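Local coordinates for protein Poly(A) RNA polymerase GLD2 (PDB 6LBK) that is a cytoplasmic poly(A) RNA polymerase that probably adds AMP from ATP to the 3' ends of selected mRNAs and some microRNAs, using magnesium or manganese, at residues K208-A211 and E215-D218; R221-S226 and D348-Q353. The protein carries 1 engineered substitution. All coordinates share one frame; numbering follows the deposited sequence.

Contact 1. Residues K208-A211 and E215-D218; sequences KKWA and EIND
I216 folds back over A211, near the end of helix 200-213, and its longer branch can be followed outward. CB skirts the A211 carbonyl. CG1, placed between the backbone N and the carbonyl carbon of its own residue (chi1 71°), comes within 3.4 Å of A211 O and lies 3.8 Å from A211 CB. CD1, extended from CG1, reaches the six-membered ring of W210 obliquely, 3.9 Å from CH2. The backbone closes the same turn: I216 N donates to A211 O (3.1 Å, 163° at the hydrogen), with E215 N bonded to S212 O inside it. E215 has the positive phi this turn demands, so the geometry is that of a Schellman motif, with the apolar A211–I216 contact alongside. Alanine suits its place, its small methyl meeting N217 CB at 3.7 Å. W210 is steadied from beyond, by NE1 hydrogen-bonded to S357 OG and by an edge-to-face contact with F354. K208 leads away instead, NZ hydrogen-bonding to F103 O, its side chain about 8 Å from that of D111, a probable catalytic magnesium ligand. Chemically, one backbone bond satisfies a helix-end carbonyl while hydrocarbon shields it, as the helix ends.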
# COMPACT_ATOMS: atom_id res chain seq x y z
N LYS A 208 -2.52 5.60 7.12
CA LYS A 208 -1.14 5.12 7.12
C LYS A 208 -0.32 5.82 8.20
O LYS A 208 0.40 5.17 8.96
CB LYS A 208 -0.49 5.36 5.75
CG LYS A 208 -0.62 4.25 4.73
CD LYS A 208 0.09 4.70 3.48
CE LYS A 208 0.13 3.64 2.42
NZ LYS A 208 1.33 3.81 1.54
N LYS A 209 -0.40 7.16 8.27
CA LYS A 209 0.35 7.86 9.31
C LYS A 209 -0.10 7.41 10.69
O LYS A 209 0.72 7.22 11.60
CB LYS A 209 0.20 9.39 9.17
CG LYS A 209 0.81 10.00 7.89
CD LYS A 209 2.31 9.71 7.81
CE LYS A 209 2.96 10.31 6.58
NZ LYS A 209 4.38 9.86 6.42
N TRP A 210 -1.41 7.21 10.86
CA TRP A 210 -1.94 6.77 12.14
C TRP A 210 -1.37 5.42 12.54
O TRP A 210 -0.83 5.26 13.64
CB TRP A 210 -3.47 6.72 12.06
CG TRP A 210 -4.04 6.04 13.19
CD1 TRP A 210 -4.26 6.56 14.44
CD2 TRP A 210 -4.46 4.69 13.24
NE1 TRP A 210 -4.81 5.61 15.26
CE2 TRP A 210 -4.94 4.44 14.55
CE3 TRP A 210 -4.49 3.64 12.30
CZ2 TRP A 210 -5.44 3.21 14.94
CZ3 TRP A 210 -4.99 2.41 12.69
CH2 TRP A 210 -5.46 2.21 14.01
N ALA A 211 -1.49 4.43 11.65
CA ALA A 211 -0.96 3.10 11.95
C ALA A 211 0.55 3.14 12.20
O ALA A 211 1.05 2.47 13.11
CB ALA A 211 -1.28 2.14 10.81
N GLU A 215 2.95 2.21 15.85
CA GLU A 215 3.87 1.07 15.79
C GLU A 215 3.13 -0.21 15.43
O GLU A 215 3.49 -1.29 15.90
CB GLU A 215 4.63 0.89 17.11
CG GLU A 215 6.15 0.94 17.01
CD GLU A 215 6.72 0.23 15.78
OE1 GLU A 215 6.35 -0.94 15.52
OE2 GLU A 215 7.50 0.87 15.04
N ILE A 216 2.10 -0.11 14.58
CA ILE A 216 1.40 -1.28 14.05
C ILE A 216 1.47 -1.36 12.54
O ILE A 216 0.76 -2.16 11.93
CB ILE A 216 -0.08 -1.30 14.51
CG1 ILE A 216 -0.87 -0.19 13.80
CG2 ILE A 216 -0.16 -1.12 16.01
CD1 ILE A 216 -2.30 -0.00 14.34
N ASN A 217 2.33 -0.58 11.92
CA ASN A 217 2.40 -0.57 10.46
C ASN A 217 3.78 -1.05 10.03
O ASN A 217 4.52 -0.31 9.36
CB ASN A 217 2.10 0.84 9.93
CG ASN A 217 2.08 0.91 8.41
OD1 ASN A 217 1.97 -0.12 7.73
ND2 ASN A 217 2.22 2.12 7.86
N ASP A 218 4.17 -2.27 10.43
CA ASP A 218 5.46 -2.79 9.98
C ASP A 218 5.39 -4.32 10.00
O ASP A 218 5.72 -4.97 11.00
CB ASP A 218 6.58 -2.25 10.85
CG ASP A 218 7.91 -2.18 10.12
OD1 ASP A 218 8.66 -3.19 10.10
OD2 ASP A 218 8.20 -1.10 9.55

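Contact 2. Residues R221-S226 and D348-Q353; sequences RGTLSS and DMIKDQ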
# COMPACT_ATOMS: atom_id res chain seq x y z
N ARG A 221 8.04 -6.22 11.56
CA ARG A 221 8.01 -6.24 13.01
C ARG A 221 6.77 -6.94 13.57
O ARG A 221 6.49 -6.81 14.76
CB ARG A 221 8.10 -4.81 13.55
CG ARG A 221 9.43 -4.15 13.21
CD ARG A 221 9.75 -3.00 14.12
NE ARG A 221 9.60 -3.43 15.51
CZ ARG A 221 10.50 -4.18 16.15
NH1 ARG A 221 10.29 -4.54 17.41
NH2 ARG A 221 11.61 -4.57 15.53
N GLY A 222 6.01 -7.65 12.73
CA GLY A 222 4.89 -8.46 13.18
C GLY A 222 3.49 -7.88 12.99
O GLY A 222 2.52 -8.60 13.26
N THR A 223 3.35 -6.64 12.52
CA THR A 223 2.08 -5.93 12.43
C THR A 223 1.59 -5.79 10.98
O THR A 223 1.94 -6.61 10.12
CB THR A 223 2.22 -4.58 13.15
OG1 THR A 223 3.36 -3.86 12.64
CG2 THR A 223 2.34 -4.78 14.67
N LEU A 224 0.76 -4.77 10.71
CA LEU A 224 0.03 -4.69 9.43
C LEU A 224 0.86 -4.05 8.32
O LEU A 224 1.35 -2.93 8.46
CB LEU A 224 -1.23 -3.86 9.60
CG LEU A 224 -2.33 -4.37 10.50
CD1 LEU A 224 -3.26 -3.23 10.72
CD2 LEU A 224 -3.01 -5.52 9.78
N SER A 225 0.94 -4.73 7.19
CA SER A 225 1.63 -4.14 6.05
C SER A 225 0.81 -2.98 5.50
O SER A 225 -0.41 -2.93 5.64
CB SER A 225 1.88 -5.17 4.95
OG SER A 225 0.67 -5.60 4.37
N SER A 226 1.52 -2.04 4.85
CA SER A 226 0.84 -0.91 4.23
C SER A 226 -0.20 -1.40 3.24
O SER A 226 -1.29 -0.82 3.14
CB SER A 226 1.86 -0.03 3.53
OG SER A 226 2.52 0.81 4.46
N ASP A 348 -3.32 -8.52 19.33
CA ASP A 348 -3.99 -7.72 20.34
C ASP A 348 -3.58 -6.26 20.24
O ASP A 348 -4.40 -5.37 20.44
CB ASP A 348 -3.68 -8.25 21.74
CG ASP A 348 -4.26 -9.64 21.97
OD1 ASP A 348 -5.16 -10.02 21.19
OD2 ASP A 348 -3.84 -10.34 22.93
N MET A 349 -2.30 -6.00 19.98
CA MET A 349 -1.87 -4.61 19.83
C MET A 349 -2.72 -3.91 18.77
O MET A 349 -3.23 -2.81 19.00
CB MET A 349 -0.38 -4.57 19.50
CG MET A 349 0.25 -3.19 19.63
SD MET A 349 1.93 -3.05 18.99
CE MET A 349 2.73 -4.45 19.77
N ILE A 350 -2.93 -4.58 17.63
CA ILE A 350 -3.80 -4.02 16.59
C ILE A 350 -5.21 -3.79 17.13
O ILE A 350 -5.79 -2.71 16.98
CB ILE A 350 -3.81 -4.92 15.34
CG1 ILE A 350 -2.43 -5.50 15.02
CG2 ILE A 350 -4.34 -4.17 14.14
CD1 ILE A 350 -1.52 -4.58 14.26
N LYS A 351 -5.81 -4.83 17.73
CA LYS A 351 -7.20 -4.75 18.20
C LYS A 351 -7.37 -3.62 19.21
O LYS A 351 -8.31 -2.80 19.12
CB LYS A 351 -7.63 -6.08 18.84
CG LYS A 351 -7.91 -7.24 17.88
CD LYS A 351 -7.66 -8.62 18.53
CE LYS A 351 -8.82 -9.07 19.43
NZ LYS A 351 -8.73 -10.54 19.73
N ASP A 352 -6.49 -3.58 20.20
CA ASP A 352 -6.55 -2.58 21.26
C ASP A 352 -6.37 -1.19 20.69
O ASP A 352 -7.06 -0.25 21.13
CB ASP A 352 -5.46 -2.86 22.30
CG ASP A 352 -5.59 -4.24 22.94
OD1 ASP A 352 -6.70 -4.80 22.93
OD2 ASP A 352 -4.57 -4.76 23.45
N GLN A 353 -5.47 -1.03 19.71
CA GLN A 353 -5.24 0.30 19.16
C GLN A 353 -6.44 0.79 18.35
O GLN A 353 -6.77 1.98 18.37
CB GLN A 353 -3.98 0.33 18.32
CG GLN A 353 -3.54 1.74 17.92
CD GLN A 353 -3.19 2.60 19.14
OE1 GLN A 353 -3.91 3.55 19.47
NE2 GLN A 353 -2.09 2.25 19.80
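L224 and I350 interlock branch against branch, the leucine from the loop between helices 200-213 and 226-239, the isoleucine from helix 344-363. L224 CD1 lies 3.7 Å from I350 CG2, while L224 CG lies 3.9 Å from I350 CD1, so the two side chains meet obliquely through two pairs of carbons. The isoleucine's torsions explain this: CG2 stands anti to the backbone N, and the other branch bends at CG1 (chi2 -82°) rather than running straight out, which carries CD1 to the loop. There I350 CD1 also touches T223, 3.9 Å from its CG2. Threonine fits because its two branches divide the work: the methyl, anti to the carbonyl carbon, faces the isoleucine, and OG1 (chi1 53°) accepts a hydrogen bond from D218 N, keeping a buried hydroxyl satisfied. Beyond the contact, L224 rests on I326, and S225 is the N-cap of helix 226-239. With an alanine in place of L224, which lacks CG and both methyls, I350 CG2 would probably lose its nearest neighbour across the contact and a gap would open between loop and helix. Helix 344-363 is two-faced here: I350 is buried, whereas K351 and D352 are exposed, and K351 NZ makes only a long salt bridge to D348 OD1 (3.9 Å). This is helix-on-loop packing, setting the last helix of the chain against the loop before helix 226-239, away from the probable metal-binding residues. Between the segments themselves the grip is thus purely apolar, resting on shape and exclusion of water, with polar groups paired around it.

Overall arrangement
From the N terminus, the chain runs through the catalytic palm sheet before helix 200-213, whose end contact 1 closes into a tight turn with only three residues intervening. The same loop continues to 221-226, ahead of helix 226-239, and there contact 2 opens. It closes 121 residues later, on helix 344-363, after helix 283-297 and the small three-stranded sheet have passed. The contacts follow in series, neither nested nor crossed, and the centres of contact 1 and contact 2 are about 8 Å apart. They are joined directly: L224 N lies 2.9 Å from I216 O, a probable hydrogen bond, and I216 also touches I350. Together they tie one interhelical loop to the helix before it and to a late helix.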